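Rho GTPase activating protein 15 (Homo sapiens, PDB 3BYI) switches off Rho-type GTPases, RAC1 among them, by stimulating GTP hydrolysis, which leaves them in the inactive GDP-bound state, through its RhoGAP domain, the part present here. Local coordinates at residues Gln18-His23 / Lys68-Val73. Sequence-based numbering, arbitrary orientation.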
loop_
_atom_site.group_PDB
_atom_site.type_symbol
_atom_site.label_atom_id
_atom_site.label_comp_id
_atom_site.label_asym_id
_atom_site.label_seq_id
_atom_site.Cartn_x
_atom_site.Cartn_y
_atom_site.Cartn_z
ATOM N N GLN A 18 -15.640 -1.034 -9.136
ATOM C CA GLN A 18 -15.783 0.250 -8.489
ATOM C C GLN A 18 -14.493 0.761 -7.815
ATOM O O GLN A 18 -14.198 1.939 -7.930
ATOM C CB GLN A 18 -16.927 0.164 -7.475
ATOM C CG GLN A 18 -17.442 1.518 -7.032
ATOM C CD GLN A 18 -17.981 2.342 -8.184
ATOM O OE1 GLN A 18 -18.883 1.910 -8.888
ATOM N NE2 GLN A 18 -17.422 3.533 -8.383
ATOM N N ILE A 19 -13.740 -0.116 -7.137
ATOM C CA ILE A 19 -12.670 0.312 -6.205
ATOM C C ILE A 19 -11.275 0.123 -6.775
ATOM O O ILE A 19 -10.453 1.045 -6.781
ATOM C CB ILE A 19 -12.746 -0.435 -4.841
ATOM C CG1 ILE A 19 -14.142 -0.329 -4.201
ATOM C CG2 ILE A 19 -11.704 0.107 -3.870
ATOM C CD1 ILE A 19 -14.573 1.068 -3.877
ATOM N N PHE A 20 -10.984 -1.099 -7.200
ATOM C CA PHE A 20 -9.638 -1.430 -7.650
ATOM C C PHE A 20 -9.468 -0.785 -9.022
ATOM O O PHE A 20 -10.388 -0.846 -9.844
ATOM C CB PHE A 20 -9.425 -2.932 -7.723
ATOM C CG PHE A 20 -9.144 -3.588 -6.390
ATOM C CD1 PHE A 20 -10.100 -3.600 -5.379
ATOM C CD2 PHE A 20 -7.939 -4.237 -6.160
ATOM C CE1 PHE A 20 -9.831 -4.233 -4.133
ATOM C CE2 PHE A 20 -7.697 -4.888 -4.918
ATOM C CZ PHE A 20 -8.649 -4.871 -3.929
ATOM N N GLY A 21 -8.313 -0.142 -9.227
ATOM C CA GLY A 21 -7.985 0.522 -10.476
ATOM C C GLY A 21 -8.450 1.964 -10.576
ATOM O O GLY A 21 -8.244 2.594 -11.611
ATOM N N SER A 22 -9.141 2.468 -9.546
ATOM C CA SER A 22 -9.547 3.875 -9.490
ATOM C C SER A 22 -8.469 4.644 -8.742
ATOM O O SER A 22 -7.840 4.107 -7.824
ATOM C CB SER A 22 -10.903 4.058 -8.776
ATOM O OG SER A 22 -11.959 3.377 -9.432
ATOM N N HIS A 23 -8.289 5.915 -9.109
ATOM C CA HIS A 23 -7.373 6.805 -8.406
ATOM C C HIS A 23 -7.708 6.826 -6.931
ATOM O O HIS A 23 -8.883 6.823 -6.564
ATOM C CB HIS A 23 -7.449 8.259 -8.945
ATOM C CG HIS A 23 -6.186 9.047 -8.704
ATOM N ND1 HIS A 23 -5.945 9.749 -7.538
ATOM C CD2 HIS A 23 -5.072 9.186 -9.460
ATOM C CE1 HIS A 23 -4.755 10.317 -7.609
ATOM N NE2 HIS A 23 -4.205 9.991 -8.764
ATOM N N LYS A 68 -10.968 -13.231 -5.728
ATOM C CA LYS A 68 -12.361 -13.230 -5.235
ATOM C C LYS A 68 -12.606 -12.159 -4.191
ATOM O O LYS A 68 -13.701 -11.606 -4.111
ATOM C CB LYS A 68 -12.729 -14.536 -4.540
ATOM C CG LYS A 68 -12.790 -15.741 -5.402
ATOM C CD LYS A 68 -13.006 -16.983 -4.585
ATOM C CE LYS A 68 -13.332 -18.163 -5.486
ATOM N NZ LYS A 68 -13.195 -19.428 -4.716
ATOM N N LEU A 69 -11.608 -11.919 -3.342
ATOM C CA LEU A 69 -11.669 -10.823 -2.359
ATOM C C LEU A 69 -11.833 -9.481 -3.085
ATOM O O LEU A 69 -12.725 -8.683 -2.768
ATOM C CB LEU A 69 -10.395 -10.782 -1.504
ATOM C CG LEU A 69 -10.501 -10.204 -0.078
ATOM C CD1 LEU A 69 -9.112 -10.175 0.642
ATOM C CD2 LEU A 69 -11.167 -8.848 -0.018
ATOM N N ARG A 70 -10.968 -9.243 -4.060
ATOM C CA ARG A 70 -11.036 -8.050 -4.920
ATOM C C ARG A 70 -12.401 -7.892 -5.584
ATOM O O ARG A 70 -12.963 -6.796 -5.633
ATOM C CB ARG A 70 -9.972 -8.154 -5.992
ATOM C CG ARG A 70 -10.013 -7.105 -7.064
ATOM C CD ARG A 70 -8.901 -7.386 -7.997
ATOM N NE ARG A 70 -8.809 -6.463 -9.093
ATOM C CZ ARG A 70 -9.627 -6.476 -10.144
ATOM N NH1 ARG A 70 -10.592 -7.364 -10.233
ATOM N NH2 ARG A 70 -9.466 -5.604 -11.121
ATOM N N PHE A 71 -12.939 -8.998 -6.082
ATOM C CA PHE A 71 -14.224 -8.952 -6.769
ATOM C C PHE A 71 -15.356 -8.520 -5.842
ATOM O O PHE A 71 -16.187 -7.670 -6.175
ATOM C CB PHE A 71 -14.597 -10.317 -7.326
ATOM C CG PHE A 71 -15.896 -10.309 -8.087
ATOM C CD1 PHE A 71 -15.911 -10.006 -9.449
ATOM C CD2 PHE A 71 -17.104 -10.557 -7.444
ATOM C CE1 PHE A 71 -17.094 -9.973 -10.169
ATOM C CE2 PHE A 71 -18.315 -10.547 -8.164
ATOM C CZ PHE A 71 -18.302 -10.248 -9.528
ATOM N N ILE A 72 -15.414 -9.166 -4.682
ATOM C CA ILE A 72 -16.404 -8.827 -3.659
ATOM C C ILE A 72 -16.313 -7.332 -3.305
ATOM O O ILE A 72 -17.315 -6.633 -3.188
ATOM C CB ILE A 72 -16.240 -9.712 -2.386
ATOM C CG1 ILE A 72 -16.807 -11.127 -2.638
ATOM C CG2 ILE A 72 -16.882 -9.061 -1.202
ATOM C CD1 ILE A 72 -16.432 -12.165 -1.519
ATOM N N VAL A 73 -15.097 -6.831 -3.152
ATOM C CA VAL A 73 -14.896 -5.417 -2.816
ATOM C C VAL A 73 -15.339 -4.491 -3.970
ATOM O O VAL A 73 -15.967 -3.435 -3.746
ATOM C CB VAL A 73 -13.408 -5.122 -2.457
ATOM C CG1 VAL A 73 -13.131 -3.603 -2.338
ATOM C CG2 VAL A 73 -13.005 -5.838 -1.164
#
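Phe-20 and Arg-70 meet because of how each chain leaves its backbone: the phenylalanine CG is anti to its own carbonyl carbon (chi1 -79°), which sends the ring to helix 63-74, while Arg-70 CG is anti to the backbone N (chi1 172°) and the chain, extended as far as NE, carries its methylenes across one face of that ring. Arg-70 CG sits over the ring centre, 3.6 Å from the centroid of Phe-20 and close to the ring normal, a CH-pi contact. The guanidinium is tilted 62° from the ring and makes no flat stack with it; the methylene stem carries the contact. Arg-70 NH2 forms a salt bridge with Glu-102 OE2 of helix 89-102. A long arginine suits this place, apolar along its methylenes and charged at its end.

Val-73, one helical turn further on, meets the same ring at its edge, CG1 lying 3.8 Å from Phe-20 CE1. That methyl also touches Ile-19, whose CG1 is 3.9 Å from it and 3.6 Å from Val-73 O. Compact beta-branched residues suit this spot, where loop and helix backbones come close, Ile-19 CA and Val-73 CA being 7.0 Å apart. An alanine in place of Phe-20 would probably open a gap between Val-73 and the stem of Arg-70, leaving the arginine methylenes without their aromatic partner.

Ile-19 to Ser-22 form a type II turn, with Gly-21 at a positive phi, which favours glycine. Ser-22 OG donates to Gln-18 O (3.1 Å), above the carbonyl plane, and Asn-74 OD1 accepts hydrogen bonds from the backbone N of Ile-19 and Phe-20. Apolar packing, together with these Asn-74 bonds, joins a turn-containing loop before helix 24-31 to helix 63-74 of the all-helical RhoGAP fold.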